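Local coordinates for intestinal fatty acid binding protein (Rattus norvegicus, PDB 1ICM) that binds long-chain fatty acids such as myristate inside a beta barrel, as a member of the cytosolic fatty acid binding protein family, at residues A1-R10 with R106-I114; V61-A69 with G80-L89. All blocks are in the same frame, centred on the assembly; numbering follows the deposited sequence.

Contact 1 (A1-R10 with R106-I114); sequences AFDGTWKVDR and REISGNELI. With MYR (myristic acid), chain B.
Trp6 faces Leu113 where strand 4-10 crosses strand 112-114, their axes 8.3 Å apart at closest and at 69° to each other; strand 122-130 separates the two in the sheet order, and side chains make the contact. Leu113 lays its CB over one face of the indole, 3.8 Å from the centroid of the Trp6 six-membered ring, in a CH-pi contact. With its CG anti to the carbonyl carbon (chi1 -60°), Trp6 swings its ring across Leu113 at about a right angle. The rim atom Trp6 CZ3 meets the backbone oxygen Asn111 O, which lies at the edge of the ring near its plane, at 3.5 Å. At the five-membered end Trp6 NE1 donates to Phe2 O over 2.8 Å; this oxygen lies near the indole plane, whereas the nitrogen sits above the carbonyl plane. The bond ties the N-terminal loop back onto the strand. Phe2 in turn sets its CD1 3.7 Å from Ile108 CD1, the branch that also approaches Trp6 CH2, while Leu113 CD1 meets the Phe2 ring at its edge. A salt bridge forms farther along: Arg10 grips Glu112 end-on, NH1 to OE2 at 2.8 Å and NH2 to OE1 at 3.1 Å, with guanidinium and carboxylate planes 34° apart. Arg10 NH1 also binds Asp9 OD2, and Lys129 is a second cation for Glu112. Arg106 sends its extended chain away from segment 1-10, binds Gln115 through NE and reaches the myristate carboxylate, NH2 to O1 at 2.8 Å and NH1 to O2. Two separate charge systems therefore flank one apolar patch: the Asp9-Arg10-Glu112 network, in which the cations probably offset the proximity of two acids, and the buried Arg106, whose positive charge is likely to favour an ionised fatty acid.

Contact 2 (V61-A69 with G80-L89); sequences VFELGVDFA and GTWTMEGNKL. With MYR (myristic acid), chain B.
Phe62 and Trp82 form an offset stack, ring centroids 4.2 Å apart and planes at 29° when the five-membered ring is taken, with Trp82 CD1 over the centre of one Phe62 face. Phe68 joins them in an aromatic cluster of the fatty acid binding protein barrel: Phe62 CB lies over one of its faces, while its rim runs beside the rim of Trp82, neither ring covering the other. Phe93 meets Trp82 edge-to-face, and Phe47 packs nearly parallel to Phe62. The first torsion of Phe62 (chi1 59°) holds CG between the backbone N and the carbonyl carbon, bringing the ring face against the indole. Trp82 NE1 reaches myristate O2 at 2.8 Å, but the bent bond is weak. An alanine at Phe62 is likely to deprive the indole of its stacking partner and leave Trp82 freer to shift against the carboxylate. Beyond the cluster Leu64 CD2 meets Leu89 CD2 at 3.7 Å. The turn of 63-66 is pinned by Gly65 N to Trp82 O, 2.8 Å, and strand 68-71 pairs with strand 77-85 through Phe68 and Gly80, a hydrogen-bonded antiparallel pair with Phe68 N to Gly80 O at 2.9 Å. Beside that turn, one water accepts from Trp82 N at 3.0 Å and donates to both Glu63 O and Val66 O.

Overall arrangement
Contacts 1 and 2 have centres about 17 Å apart and belong to one sheet, in which strands 88-95 and 101-109 are neighbours; along the chain, contact 2 is nested within the loop that contact 1 closes. Arg106 N and Leu89 O, 3.0 Å apart, probably form a hydrogen bond between those strands. Nearer the ligand, Arg106 NH1 packs 3.4 Å from Trp82 CZ2, so that the guanidinium of one contact and the indole of the other border the same myristate head group and both reach its O2. Away from the carboxylate, Phe2 CZ comes 3.6 Å from Asn87 O, setting the N-terminal loop against the turn of 85-88.

Contact 1 (A1-R10 with R106-I114)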
loop_
_atom_site.group_PDB
_atom_site.type_symbol
_atom_site.label_atom_id
_atom_site.label_comp_id
_atom_site.label_asym_id
_atom_site.label_seq_id
_atom_site.Cartn_x
_atom_site.Cartn_y
_atom_site.Cartn_z
ATOM N N ALA A 1 7.303 -12.682 10.562
ATOM C CA ALA A 1 6.316 -11.620 10.451
ATOM C C ALA A 1 6.504 -10.797 9.187
ATOM O O ALA A 1 6.945 -11.271 8.125
ATOM C CB ALA A 1 6.273 -10.715 11.682
ATOM N N PHE A 2 6.166 -9.525 9.352
ATOM C CA PHE A 2 6.276 -8.566 8.275
ATOM C C PHE A 2 7.675 -7.961 8.141
ATOM O O PHE A 2 7.922 -7.326 7.128
ATOM C CB PHE A 2 5.248 -7.432 8.465
ATOM C CG PHE A 2 3.864 -7.987 8.334
ATOM C CD1 PHE A 2 3.427 -8.419 7.084
ATOM C CD2 PHE A 2 3.013 -8.110 9.437
ATOM C CE1 PHE A 2 2.143 -8.948 6.932
ATOM C CE2 PHE A 2 1.730 -8.644 9.303
ATOM C CZ PHE A 2 1.304 -9.056 8.042
ATOM N N ASP A 3 8.543 -8.167 9.150
ATOM C CA ASP A 3 9.906 -7.665 9.272
ATOM C C ASP A 3 10.738 -7.943 8.053
ATOM O O ASP A 3 10.801 -9.057 7.548
ATOM C CB ASP A 3 10.668 -8.402 10.406
ATOM C CG ASP A 3 9.780 -8.544 11.582
ATOM O OD1 ASP A 3 9.680 -7.622 12.395
ATOM O OD2 ASP A 3 9.149 -9.710 11.540
ATOM N N GLY A 4 11.444 -6.931 7.588
ATOM C CA GLY A 4 12.234 -7.291 6.420
ATOM C C GLY A 4 12.115 -6.323 5.233
ATOM O O GLY A 4 11.362 -5.348 5.298
ATOM N N THR A 5 12.906 -6.632 4.193
ATOM C CA THR A 5 12.949 -5.827 3.008
ATOM C C THR A 5 12.218 -6.570 1.954
ATOM O O THR A 5 12.548 -7.741 1.824
ATOM C CB THR A 5 14.388 -5.420 2.664
ATOM O OG1 THR A 5 14.785 -4.523 3.701
ATOM C CG2 THR A 5 14.336 -4.627 1.367
ATOM N N TRP A 6 11.251 -5.900 1.287
ATOM C CA TRP A 6 10.410 -6.565 0.289
ATOM C C TRP A 6 10.472 -5.780 -1.020
ATOM O O TRP A 6 10.423 -4.552 -1.002
ATOM C CB TRP A 6 8.968 -6.523 0.818
ATOM C CG TRP A 6 8.740 -7.212 2.157
ATOM C CD1 TRP A 6 8.794 -6.626 3.394
ATOM C CD2 TRP A 6 8.432 -8.594 2.364
ATOM N NE1 TRP A 6 8.576 -7.565 4.380
ATOM C CE2 TRP A 6 8.323 -8.783 3.765
ATOM C CE3 TRP A 6 8.276 -9.712 1.512
ATOM C CZ2 TRP A 6 8.017 -10.050 4.299
ATOM C CZ3 TRP A 6 7.966 -10.961 2.042
ATOM C CH2 TRP A 6 7.862 -11.108 3.428
ATOM N N LYS A 7 10.537 -6.476 -2.154
ATOM C CA LYS A 7 10.637 -5.845 -3.465
ATOM C C LYS A 7 9.528 -6.343 -4.358
ATOM O O LYS A 7 9.276 -7.546 -4.517
ATOM C CB LYS A 7 11.975 -6.139 -4.134
ATOM C CG LYS A 7 12.180 -5.514 -5.520
ATOM C CD LYS A 7 12.711 -4.076 -5.542
ATOM C CE LYS A 7 13.308 -3.605 -6.873
ATOM N NZ LYS A 7 14.349 -2.556 -6.751
ATOM N N VAL A 8 8.848 -5.397 -4.993
ATOM C CA VAL A 8 7.745 -5.854 -5.829
ATOM C C VAL A 8 8.135 -6.821 -6.927
ATOM O O VAL A 8 9.168 -6.617 -7.546
ATOM C CB VAL A 8 6.941 -4.654 -6.343
ATOM C CG1 VAL A 8 7.763 -3.892 -7.392
ATOM C CG2 VAL A 8 5.590 -5.116 -6.906
ATOM N N ASP A 9 7.307 -7.845 -7.183
ATOM C CA ASP A 9 7.575 -8.840 -8.194
ATOM C C ASP A 9 6.540 -8.844 -9.320
ATOM O O ASP A 9 6.901 -8.917 -10.498
ATOM C CB ASP A 9 7.547 -10.190 -7.486
ATOM C CG ASP A 9 7.804 -11.323 -8.427
ATOM O OD1 ASP A 9 8.939 -11.281 -9.051
ATOM O OD2 ASP A 9 7.029 -12.225 -8.586
ATOM N N ARG A 10 5.239 -8.800 -8.989
ATOM C CA ARG A 10 4.218 -8.790 -10.024
ATOM C C ARG A 10 2.962 -8.096 -9.528
ATOM O O ARG A 10 2.799 -7.921 -8.311
ATOM C CB ARG A 10 3.890 -10.157 -10.574
ATOM C CG ARG A 10 3.501 -11.075 -9.430
ATOM C CD ARG A 10 3.505 -12.561 -9.817
ATOM N NE ARG A 10 2.957 -13.395 -8.746
ATOM C CZ ARG A 10 3.588 -13.790 -7.622
ATOM N NH1 ARG A 10 4.852 -13.467 -7.371
ATOM N NH2 ARG A 10 2.984 -14.553 -6.709
ATOM N N ARG A 106 -2.637 -6.550 3.944
ATOM C CA ARG A 106 -1.283 -7.065 3.813
ATOM C C ARG A 106 -1.294 -8.439 4.479
ATOM O O ARG A 106 -1.703 -8.591 5.619
ATOM C CB ARG A 106 -0.252 -6.257 4.571
ATOM C CG ARG A 106 0.172 -5.020 3.802
ATOM C CD ARG A 106 1.191 -4.222 4.595
ATOM N NE ARG A 106 1.731 -3.152 3.768
ATOM C CZ ARG A 106 1.999 -1.916 4.155
ATOM N NH1 ARG A 106 1.724 -1.504 5.397
ATOM N NH2 ARG A 106 2.504 -1.057 3.268
ATOM N N GLU A 107 -0.843 -9.437 3.745
ATOM C CA GLU A 107 -0.785 -10.761 4.330
ATOM C C GLU A 107 0.404 -11.531 3.739
ATOM O O GLU A 107 0.802 -11.284 2.608
ATOM C CB GLU A 107 -2.119 -11.446 4.044
ATOM C CG GLU A 107 -2.162 -11.979 2.627
ATOM C CD GLU A 107 -3.549 -12.449 2.277
ATOM O OE1 GLU A 107 -3.897 -13.554 2.930
ATOM O OE2 GLU A 107 -4.232 -11.817 1.462
ATOM N N ILE A 108 0.995 -12.453 4.506
ATOM C CA ILE A 108 2.109 -13.282 4.062
ATOM C C ILE A 108 1.597 -14.597 3.481
ATOM O O ILE A 108 0.711 -15.293 3.990
ATOM C CB ILE A 108 3.018 -13.684 5.239
ATOM C CG1 ILE A 108 3.406 -12.574 6.209
ATOM C CG2 ILE A 108 4.252 -14.426 4.716
ATOM C CD1 ILE A 108 4.354 -11.603 5.528
ATOM N N SER A 109 2.165 -15.058 2.408
ATOM C CA SER A 109 1.754 -16.302 1.828
ATOM C C SER A 109 3.068 -16.971 1.476
ATOM O O SER A 109 3.707 -16.639 0.477
ATOM C CB SER A 109 0.966 -16.044 0.562
ATOM O OG SER A 109 1.139 -17.167 -0.268
ATOM N N GLY A 110 3.515 -17.892 2.337
ATOM C CA GLY A 110 4.782 -18.547 2.106
ATOM C C GLY A 110 5.854 -17.511 2.410
ATOM O O GLY A 110 5.951 -17.010 3.532
ATOM N N ASN A 111 6.677 -17.185 1.415
ATOM C CA ASN A 111 7.701 -16.178 1.592
ATOM C C ASN A 111 7.342 -14.929 0.800
ATOM O O ASN A 111 8.245 -14.139 0.501
ATOM C CB ASN A 111 9.120 -16.590 1.155
ATOM C CG ASN A 111 9.207 -17.162 -0.261
ATOM O OD1 ASN A 111 10.286 -17.649 -0.651
ATOM N ND2 ASN A 111 8.114 -17.147 -1.028
ATOM N N GLU A 112 6.080 -14.776 0.407
ATOM C CA GLU A 112 5.715 -13.571 -0.344
ATOM C C GLU A 112 4.840 -12.666 0.517
ATOM O O GLU A 112 4.103 -13.173 1.374
ATOM C CB GLU A 112 4.920 -13.926 -1.631
ATOM C CG GLU A 112 5.847 -14.507 -2.723
ATOM C CD GLU A 112 5.178 -14.920 -4.011
ATOM O OE1 GLU A 112 3.974 -15.407 -3.871
ATOM O OE2 GLU A 112 5.726 -14.819 -5.097
ATOM N N LEU A 113 4.858 -11.346 0.278
ATOM C CA LEU A 113 3.972 -10.380 0.943
ATOM C C LEU A 113 2.887 -10.005 -0.099
ATOM O O LEU A 113 3.210 -9.599 -1.235
ATOM C CB LEU A 113 4.734 -9.155 1.459
ATOM C CG LEU A 113 3.850 -7.978 1.747
ATOM C CD1 LEU A 113 3.181 -8.320 3.058
ATOM C CD2 LEU A 113 4.732 -6.786 2.050
ATOM N N ILE A 114 1.592 -10.200 0.206
ATOM C CA ILE A 114 0.572 -9.874 -0.770
ATOM C C ILE A 114 -0.171 -8.659 -0.291
ATOM O O ILE A 114 -0.607 -8.683 0.859
ATOM C CB ILE A 114 -0.436 -10.988 -0.947
ATOM C CG1 ILE A 114 0.323 -12.268 -1.335
ATOM C CG2 ILE A 114 -1.512 -10.513 -1.954
ATOM C CD1 ILE A 114 -0.593 -13.475 -1.477
HETATM C C1 MYR B . 1.624 1.986 4.513
HETATM O O1 MYR B . 2.695 1.646 3.878
HETATM O O2 MYR B . 1.164 1.271 5.367
HETATM C C2 MYR B . 1.023 3.330 4.116
HETATM C C3 MYR B . -0.377 3.259 3.538
HETATM C C4 MYR B . -0.485 2.477 2.233
HETATM C C5 MYR B . -1.882 2.462 1.609
HETATM C C6 MYR B . -1.814 2.013 0.148
HETATM C C7 MYR B . -2.822 2.663 -0.788
HETATM C C8 MYR B . -2.144 3.055 -2.099
HETATM C C9 MYR B . -2.959 2.654 -3.308
HETATM C C10 MYR B . -2.136 2.525 -4.579
HETATM C C11 MYR B . -2.193 3.798 -5.399
HETATM C C12 MYR B . -1.163 3.929 -6.507
HETATM C C13 MYR B . -1.283 5.298 -7.154
HETATM C C14 MYR B . -0.472 5.486 -8.425
#

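Contact 2 (V61-A69 with G80-L89)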
loop_
_atom_site.group_PDB
_atom_site.type_symbol
_atom_site.label_atom_id
_atom_site.label_comp_id
_atom_site.label_asym_id
_atom_site.label_seq_id
_atom_site.Cartn_x
_atom_site.Cartn_y
_atom_site.Cartn_z
ATOM N N VAL A 61 5.132 6.207 9.258
ATOM C CA VAL A 61 5.074 5.686 10.607
ATOM C C VAL A 61 3.627 5.607 11.106
ATOM O O VAL A 61 2.864 6.575 10.998
ATOM C CB VAL A 61 5.844 6.647 11.509
ATOM C CG1 VAL A 61 5.752 6.230 12.980
ATOM C CG2 VAL A 61 7.289 6.717 11.011
ATOM N N PHE A 62 3.214 4.491 11.652
ATOM C CA PHE A 62 1.886 4.373 12.203
ATOM C C PHE A 62 1.791 3.491 13.457
ATOM O O PHE A 62 2.593 2.590 13.661
ATOM C CB PHE A 62 0.884 3.875 11.158
ATOM C CG PHE A 62 1.169 2.564 10.529
ATOM C CD1 PHE A 62 0.683 1.406 11.137
ATOM C CD2 PHE A 62 1.876 2.454 9.337
ATOM C CE1 PHE A 62 0.890 0.171 10.534
ATOM C CE2 PHE A 62 2.088 1.228 8.718
ATOM C CZ PHE A 62 1.594 0.079 9.332
ATOM N N GLU A 63 0.807 3.766 14.322
ATOM C CA GLU A 63 0.556 2.983 15.507
ATOM C C GLU A 63 -0.723 2.199 15.205
ATOM O O GLU A 63 -1.696 2.787 14.696
ATOM C CB GLU A 63 0.343 3.900 16.728
ATOM C CG GLU A 63 0.084 3.015 17.953
ATOM C CD GLU A 63 -0.003 3.772 19.256
ATOM O OE1 GLU A 63 0.445 5.005 19.239
ATOM O OE2 GLU A 63 -0.460 3.238 20.251
ATOM N N LEU A 64 -0.773 0.892 15.454
ATOM C CA LEU A 64 -1.985 0.134 15.152
ATOM C C LEU A 64 -3.240 0.747 15.786
ATOM O O LEU A 64 -3.193 1.178 16.947
ATOM C CB LEU A 64 -1.821 -1.321 15.655
ATOM C CG LEU A 64 -0.790 -2.153 14.890
ATOM C CD1 LEU A 64 -0.818 -3.566 15.475
ATOM C CD2 LEU A 64 -1.189 -2.244 13.421
ATOM N N GLY A 65 -4.362 0.824 15.058
ATOM C CA GLY A 65 -5.570 1.391 15.671
ATOM C C GLY A 65 -5.645 2.910 15.845
ATOM O O GLY A 65 -6.635 3.442 16.342
ATOM N N VAL A 66 -4.623 3.678 15.449
ATOM C CA VAL A 66 -4.615 5.119 15.584
ATOM C C VAL A 66 -4.632 5.706 14.176
ATOM O O VAL A 66 -3.793 5.334 13.357
ATOM C CB VAL A 66 -3.383 5.542 16.362
ATOM C CG1 VAL A 66 -3.364 7.036 16.569
ATOM C CG2 VAL A 66 -3.393 4.882 17.737
ATOM N N ASP A 67 -5.557 6.616 13.829
ATOM C CA ASP A 67 -5.499 7.080 12.463
ATOM C C ASP A 67 -4.370 8.006 12.168
ATOM O O ASP A 67 -3.855 8.698 13.030
ATOM C CB ASP A 67 -6.760 7.573 11.781
ATOM C CG ASP A 67 -7.580 8.128 12.868
ATOM O OD1 ASP A 67 -6.917 9.073 13.494
ATOM O OD2 ASP A 67 -8.695 7.688 13.116
ATOM N N PHE A 68 -4.029 7.980 10.892
ATOM C CA PHE A 68 -2.910 8.794 10.443
ATOM C C PHE A 68 -3.199 9.222 9.016
ATOM O O PHE A 68 -4.147 8.699 8.411
ATOM C CB PHE A 68 -1.600 7.958 10.576
ATOM C CG PHE A 68 -1.516 6.804 9.632
ATOM C CD1 PHE A 68 -2.197 5.608 9.844
ATOM C CD2 PHE A 68 -0.692 6.853 8.507
ATOM C CE1 PHE A 68 -2.107 4.560 8.931
ATOM C CE2 PHE A 68 -0.583 5.817 7.579
ATOM C CZ PHE A 68 -1.308 4.646 7.793
ATOM N N ALA A 69 -2.399 10.152 8.477
ATOM C CA ALA A 69 -2.615 10.607 7.097
ATOM C C ALA A 69 -1.500 10.131 6.172
ATOM O O ALA A 69 -0.325 10.143 6.548
ATOM C CB ALA A 69 -2.587 12.126 7.114
ATOM N N GLY A 80 -6.619 7.160 7.614
ATOM C CA GLY A 80 -7.202 5.867 7.970
ATOM C C GLY A 80 -6.380 5.214 9.073
ATOM O O GLY A 80 -5.574 5.857 9.738
ATOM N N THR A 81 -6.627 3.917 9.241
ATOM C CA THR A 81 -5.926 3.150 10.264
ATOM C C THR A 81 -5.673 1.736 9.780
ATOM O O THR A 81 -6.382 1.140 8.972
ATOM C CB THR A 81 -6.775 2.965 11.570
ATOM O OG1 THR A 81 -7.881 2.183 11.189
ATOM C CG2 THR A 81 -7.330 4.279 12.091
ATOM N N TRP A 82 -4.626 1.173 10.348
ATOM C CA TRP A 82 -4.300 -0.199 10.096
ATOM C C TRP A 82 -4.578 -0.917 11.436
ATOM O O TRP A 82 -4.284 -0.398 12.538
ATOM C CB TRP A 82 -2.766 -0.377 9.865
ATOM C CG TRP A 82 -2.207 -0.058 8.502
ATOM C CD1 TRP A 82 -1.448 1.022 8.185
ATOM C CD2 TRP A 82 -2.348 -0.841 7.300
ATOM N NE1 TRP A 82 -1.154 0.944 6.840
ATOM C CE2 TRP A 82 -1.670 -0.168 6.272
ATOM C CE3 TRP A 82 -2.982 -2.044 6.994
ATOM C CZ2 TRP A 82 -1.587 -0.691 4.983
ATOM C CZ3 TRP A 82 -2.929 -2.582 5.719
ATOM C CH2 TRP A 82 -2.233 -1.880 4.730
ATOM N N THR A 83 -5.062 -2.153 11.327
ATOM C CA THR A 83 -5.243 -2.917 12.562
ATOM C C THR A 83 -4.815 -4.340 12.297
ATOM O O THR A 83 -4.868 -4.781 11.153
ATOM C CB THR A 83 -6.703 -2.959 13.047
ATOM O OG1 THR A 83 -7.530 -3.405 11.980
ATOM C CG2 THR A 83 -7.114 -1.579 13.529
ATOM N N MET A 84 -4.414 -5.089 13.339
ATOM C CA MET A 84 -4.023 -6.487 13.107
ATOM C C MET A 84 -5.227 -7.401 13.274
ATOM O O MET A 84 -5.830 -7.403 14.354
ATOM C CB MET A 84 -2.931 -6.919 14.088
ATOM C CG MET A 84 -2.496 -8.349 13.810
ATOM S SD MET A 84 -1.112 -8.479 12.645
ATOM C CE MET A 84 0.199 -7.780 13.685
ATOM N N GLU A 85 -5.574 -8.137 12.221
ATOM C CA GLU A 85 -6.703 -9.058 12.257
ATOM C C GLU A 85 -6.184 -10.435 12.012
ATOM O O GLU A 85 -5.883 -10.752 10.865
ATOM C CB GLU A 85 -7.690 -8.982 11.097
ATOM C CG GLU A 85 -9.058 -8.471 11.529
ATOM C CD GLU A 85 -8.998 -6.981 11.664
ATOM O OE1 GLU A 85 -8.148 -6.617 12.596
ATOM O OE2 GLU A 85 -9.663 -6.215 10.980
ATOM N N GLY A 86 -6.114 -11.236 13.068
ATOM C CA GLY A 86 -5.565 -12.545 12.885
ATOM C C GLY A 86 -4.102 -12.266 12.601
ATOM O O GLY A 86 -3.384 -11.582 13.343
ATOM N N ASN A 87 -3.680 -12.817 11.476
ATOM C CA ASN A 87 -2.324 -12.668 11.022
ATOM C C ASN A 87 -2.131 -11.580 9.989
ATOM O O ASN A 87 -1.019 -11.331 9.542
ATOM C CB ASN A 87 -1.873 -14.014 10.432
ATOM C CG ASN A 87 -1.112 -14.725 11.522
ATOM O OD1 ASN A 87 -0.013 -14.283 11.919
ATOM N ND2 ASN A 87 -1.708 -15.809 12.024
ATOM N N LYS A 88 -3.234 -10.979 9.583
ATOM C CA LYS A 88 -3.213 -9.939 8.578
ATOM C C LYS A 88 -3.303 -8.542 9.139
ATOM O O LYS A 88 -3.820 -8.302 10.233
ATOM C CB LYS A 88 -4.502 -9.995 7.766
ATOM C CG LYS A 88 -4.894 -11.324 7.144
ATOM C CD LYS A 88 -6.315 -11.258 6.590
ATOM C CE LYS A 88 -6.479 -12.204 5.399
ATOM N NZ LYS A 88 -7.872 -12.439 4.962
ATOM N N LEU A 89 -2.836 -7.606 8.298
ATOM C CA LEU A 89 -2.985 -6.190 8.618
ATOM C C LEU A 89 -4.135 -5.740 7.692
ATOM O O LEU A 89 -4.087 -6.029 6.472
ATOM C CB LEU A 89 -1.725 -5.350 8.382
ATOM C CG LEU A 89 -0.656 -5.472 9.455
ATOM C CD1 LEU A 89 0.610 -4.745 8.979
ATOM C CD2 LEU A 89 -1.187 -4.726 10.668
HETATM C C1 MYR B . 1.624 1.986 4.513
HETATM O O1 MYR B . 2.695 1.646 3.878
HETATM O O2 MYR B . 1.164 1.271 5.367
HETATM C C2 MYR B . 1.023 3.330 4.116
HETATM C C3 MYR B . -0.377 3.259 3.538
HETATM C C4 MYR B . -0.485 2.477 2.233
HETATM C C5 MYR B . -1.882 2.462 1.609
HETATM C C6 MYR B . -1.814 2.013 0.148
HETATM C C7 MYR B . -2.822 2.663 -0.788
HETATM C C8 MYR B . -2.144 3.055 -2.099
HETATM C C9 MYR B . -2.959 2.654 -3.308
HETATM C C10 MYR B . -2.136 2.525 -4.579
HETATM C C11 MYR B . -2.193 3.798 -5.399
HETATM C C12 MYR B . -1.163 3.929 -6.507
HETATM C C13 MYR B . -1.283 5.298 -7.154
HETATM C C14 MYR B . -0.472 5.486 -8.425
HETATM O O HOH W 1 -3.020 2.941 12.166
#